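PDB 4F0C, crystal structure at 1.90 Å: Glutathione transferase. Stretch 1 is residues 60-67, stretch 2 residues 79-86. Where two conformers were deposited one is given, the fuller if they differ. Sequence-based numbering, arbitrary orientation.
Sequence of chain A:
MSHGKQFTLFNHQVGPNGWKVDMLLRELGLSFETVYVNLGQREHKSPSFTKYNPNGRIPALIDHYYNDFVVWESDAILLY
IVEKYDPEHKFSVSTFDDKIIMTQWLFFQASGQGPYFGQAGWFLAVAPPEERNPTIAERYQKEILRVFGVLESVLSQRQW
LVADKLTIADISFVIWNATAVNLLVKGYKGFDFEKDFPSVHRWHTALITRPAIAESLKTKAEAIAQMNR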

# COMPACT_ATOMS: atom_id res chain seq x y z
N ALA A 60 9.92 -1.55 -11.71
CA ALA A 60 9.10 -0.97 -12.76
C ALA A 60 9.14 -2.00 -13.88
O ALA A 60 10.10 -2.78 -13.98
CB ALA A 60 9.67 0.40 -13.25
N LEU A 61 8.11 -1.99 -14.72
CA LEU A 61 7.96 -2.99 -15.79
C LEU A 61 7.69 -2.27 -17.09
O LEU A 61 6.85 -1.38 -17.13
CB LEU A 61 6.75 -3.89 -15.49
CG LEU A 61 6.48 -4.99 -16.54
CD1 LEU A 61 7.24 -6.22 -16.15
CD2 LEU A 61 4.96 -5.30 -16.64
N ILE A 62 8.42 -2.64 -18.15
CA ILE A 62 8.06 -2.15 -19.49
C ILE A 62 7.51 -3.30 -20.30
O ILE A 62 8.16 -4.35 -20.39
CB ILE A 62 9.28 -1.62 -20.28
CG1 ILE A 62 10.03 -0.56 -19.46
CG2 ILE A 62 8.82 -1.04 -21.65
CD1 ILE A 62 11.36 -0.23 -20.08
N ASP A 63 6.33 -3.12 -20.89
CA ASP A 63 5.74 -4.14 -21.76
C ASP A 63 6.06 -3.80 -23.23
O ASP A 63 5.41 -2.98 -23.89
CB ASP A 63 4.23 -4.23 -21.49
CG ASP A 63 3.56 -5.36 -22.25
OD1 ASP A 63 4.17 -5.97 -23.19
OD2 ASP A 63 2.37 -5.61 -21.92
N HIS A 64 7.11 -4.43 -23.75
CA HIS A 64 7.55 -4.11 -25.09
C HIS A 64 6.54 -4.52 -26.18
O HIS A 64 6.62 -4.02 -27.30
CB HIS A 64 8.93 -4.74 -25.36
CG HIS A 64 9.99 -4.29 -24.40
ND1 HIS A 64 10.40 -2.97 -24.30
CD2 HIS A 64 10.74 -4.98 -23.51
CE1 HIS A 64 11.34 -2.88 -23.38
NE2 HIS A 64 11.58 -4.08 -22.89
N TYR A 65 5.63 -5.44 -25.86
CA TYR A 65 4.68 -5.94 -26.86
C TYR A 65 3.37 -5.14 -26.76
O TYR A 65 2.39 -5.45 -27.44
CB TYR A 65 4.38 -7.43 -26.68
CG TYR A 65 5.57 -8.38 -26.84
CD1 TYR A 65 6.85 -7.91 -27.18
CD2 TYR A 65 5.39 -9.77 -26.69
CE1 TYR A 65 7.94 -8.82 -27.32
CE2 TYR A 65 6.45 -10.66 -26.83
CZ TYR A 65 7.72 -10.19 -27.12
OH TYR A 65 8.75 -11.12 -27.24
N TYR A 66 3.36 -4.14 -25.90
CA TYR A 66 2.21 -3.23 -25.80
C TYR A 66 2.71 -1.78 -25.86
O TYR A 66 2.44 -1.00 -24.95
CB TYR A 66 1.45 -3.52 -24.50
CG TYR A 66 0.10 -2.82 -24.37
CD1 TYR A 66 -0.85 -2.92 -25.39
CD2 TYR A 66 -0.21 -2.09 -23.23
CE1 TYR A 66 -2.11 -2.30 -25.26
CE2 TYR A 66 -1.46 -1.47 -23.09
CZ TYR A 66 -2.40 -1.58 -24.11
OH TYR A 66 -3.64 -0.97 -23.98
N ASN A 67 3.46 -1.46 -26.91
CA ASN A 67 3.95 -0.11 -27.15
C ASN A 67 4.80 0.46 -26.01
O ASN A 67 4.78 1.66 -25.77
CB ASN A 67 2.78 0.86 -27.45
CG ASN A 67 1.79 0.28 -28.45
OD1 ASN A 67 2.08 0.19 -29.64
ND2 ASN A 67 0.61 -0.13 -27.96
N LEU A 79 -1.22 -6.73 -10.90
CA LEU A 79 -2.56 -6.55 -11.46
C LEU A 79 -2.53 -6.37 -12.96
O LEU A 79 -3.36 -6.93 -13.67
CB LEU A 79 -3.28 -5.36 -10.76
CG LEU A 79 -3.74 -5.76 -9.35
CD1 LEU A 79 -3.96 -4.51 -8.48
CD2 LEU A 79 -5.06 -6.61 -9.42
N TYR A 80 -1.58 -5.56 -13.45
CA TYR A 80 -1.44 -5.31 -14.88
C TYR A 80 -1.23 -6.64 -15.60
O TYR A 80 -1.91 -6.95 -16.58
CB TYR A 80 -0.24 -4.38 -15.17
CG TYR A 80 0.08 -4.22 -16.67
CD1 TYR A 80 -0.61 -3.31 -17.46
CD2 TYR A 80 1.08 -5.00 -17.26
CE1 TYR A 80 -0.33 -3.16 -18.84
CE2 TYR A 80 1.37 -4.88 -18.65
CZ TYR A 80 0.67 -3.97 -19.42
OH TYR A 80 0.97 -3.83 -20.76
N ILE A 81 -0.29 -7.43 -15.09
CA ILE A 81 0.04 -8.68 -15.75
C ILE A 81 -1.15 -9.65 -15.79
O ILE A 81 -1.43 -10.26 -16.85
CB ILE A 81 1.25 -9.35 -15.08
CG1 ILE A 81 2.50 -8.50 -15.32
CG2 ILE A 81 1.47 -10.78 -15.69
CD1 ILE A 81 3.69 -8.91 -14.47
N VAL A 82 -1.86 -9.80 -14.68
CA VAL A 82 -3.00 -10.73 -14.72
C VAL A 82 -4.19 -10.20 -15.52
O VAL A 82 -4.91 -11.00 -16.16
CB VAL A 82 -3.48 -11.26 -13.33
CG1 VAL A 82 -2.35 -12.05 -12.65
CG2 VAL A 82 -4.01 -10.13 -12.43
N GLU A 83 -4.44 -8.90 -15.49
CA GLU A 83 -5.52 -8.37 -16.32
C GLU A 83 -5.28 -8.66 -17.81
O GLU A 83 -6.18 -9.08 -18.54
CB GLU A 83 -5.72 -6.87 -16.06
CG GLU A 83 -6.48 -6.62 -14.76
CD GLU A 83 -7.97 -6.95 -14.89
OE1 GLU A 83 -8.64 -7.16 -13.86
OE2 GLU A 83 -8.48 -6.98 -16.03
N LYS A 84 -4.04 -8.46 -18.25
CA LYS A 84 -3.78 -8.56 -19.68
C LYS A 84 -3.31 -9.92 -20.17
O LYS A 84 -3.47 -10.23 -21.34
CB LYS A 84 -2.78 -7.46 -20.12
CG LYS A 84 -3.45 -6.10 -20.28
CD LYS A 84 -2.56 -5.05 -20.99
CE LYS A 84 -2.06 -5.45 -22.37
NZ LYS A 84 -3.08 -5.41 -23.47
N TYR A 85 -2.71 -10.71 -19.28
CA TYR A 85 -2.00 -11.92 -19.69
C TYR A 85 -2.31 -13.16 -18.82
O TYR A 85 -1.57 -14.15 -18.84
CB TYR A 85 -0.49 -11.68 -19.71
CG TYR A 85 -0.10 -10.51 -20.61
CD1 TYR A 85 -0.24 -10.61 -22.00
CD2 TYR A 85 0.35 -9.30 -20.07
CE1 TYR A 85 0.09 -9.55 -22.83
CE2 TYR A 85 0.70 -8.23 -20.89
CZ TYR A 85 0.54 -8.35 -22.28
OH TYR A 85 0.88 -7.31 -23.14
N ASP A 86 -3.45 -13.13 -18.13
CA ASP A 86 -3.94 -14.31 -17.43
C ASP A 86 -5.41 -14.58 -17.81
O ASP A 86 -6.31 -14.52 -16.94
CB ASP A 86 -3.76 -14.13 -15.89
CG ASP A 86 -4.13 -15.39 -15.10
OD1 ASP A 86 -4.06 -16.51 -15.67
OD2 ASP A 86 -4.43 -15.25 -13.89
O HOH W 1 -5.10 -3.68 -23.27

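Tyr80, Tyr66 and Leu61 cover the most surface in this contact, which buries 300 Å² in all. The strand of stretch 1 and the helix of stretch 2 run in roughly the same direction, 25° apart, with their axes 11.3 Å apart at closest approach. Side chains bridge that gap.

Tyr80 points its CA-to-CB bond toward the strand, and its ring reaches along to Asp63. Tyr80 OH donates a hydrogen bond to Asp63 OD2 at 2.5 Å, a short distance that fits a phenol meeting a carboxylate. Five residues later, Tyr85 OH donates to the same oxygen, Asp63 OD2, at 2.6 Å. A single carboxylate oxygen thus accepts from two tyrosines. It lies near the ring plane of both, at the edge. The other oxygen, Asp63 OD1, accepts from Tyr65 N at 3.1 Å, a side-chain bond within the type I turn from Asp63 to Tyr66. The turn itself carries a backbone hydrogen bond from Tyr66 N to Asp63 O, 3.1 Å.

That turn brings Tyr66 over to the helix. Tyr66 CD2 lies 3.2 Å from Tyr80 OH, near the edge of the Tyr80 ring. Lys84 covers one face of the Tyr66 ring. Lys84 NZ is 3.8 Å from the centroid of the Tyr66 ring and 15° off the normal, a cation-pi interaction. Lys84 CE, 3.9 Å from the same centroid and 8° off the normal, adds a CH-pi contact. Water 1 also links the pair: it accepts from Lys84 NZ at 2.7 Å and donates a weak hydrogen bond to Tyr66 OH at 3.2 Å.

Leu61 adds apolar packing. Leu61 CD2 packs 3.9 Å from Tyr80 CD2 and 4.2 Å from Ile81 CG1. Ile62, the next strand residue, points away and makes no contact.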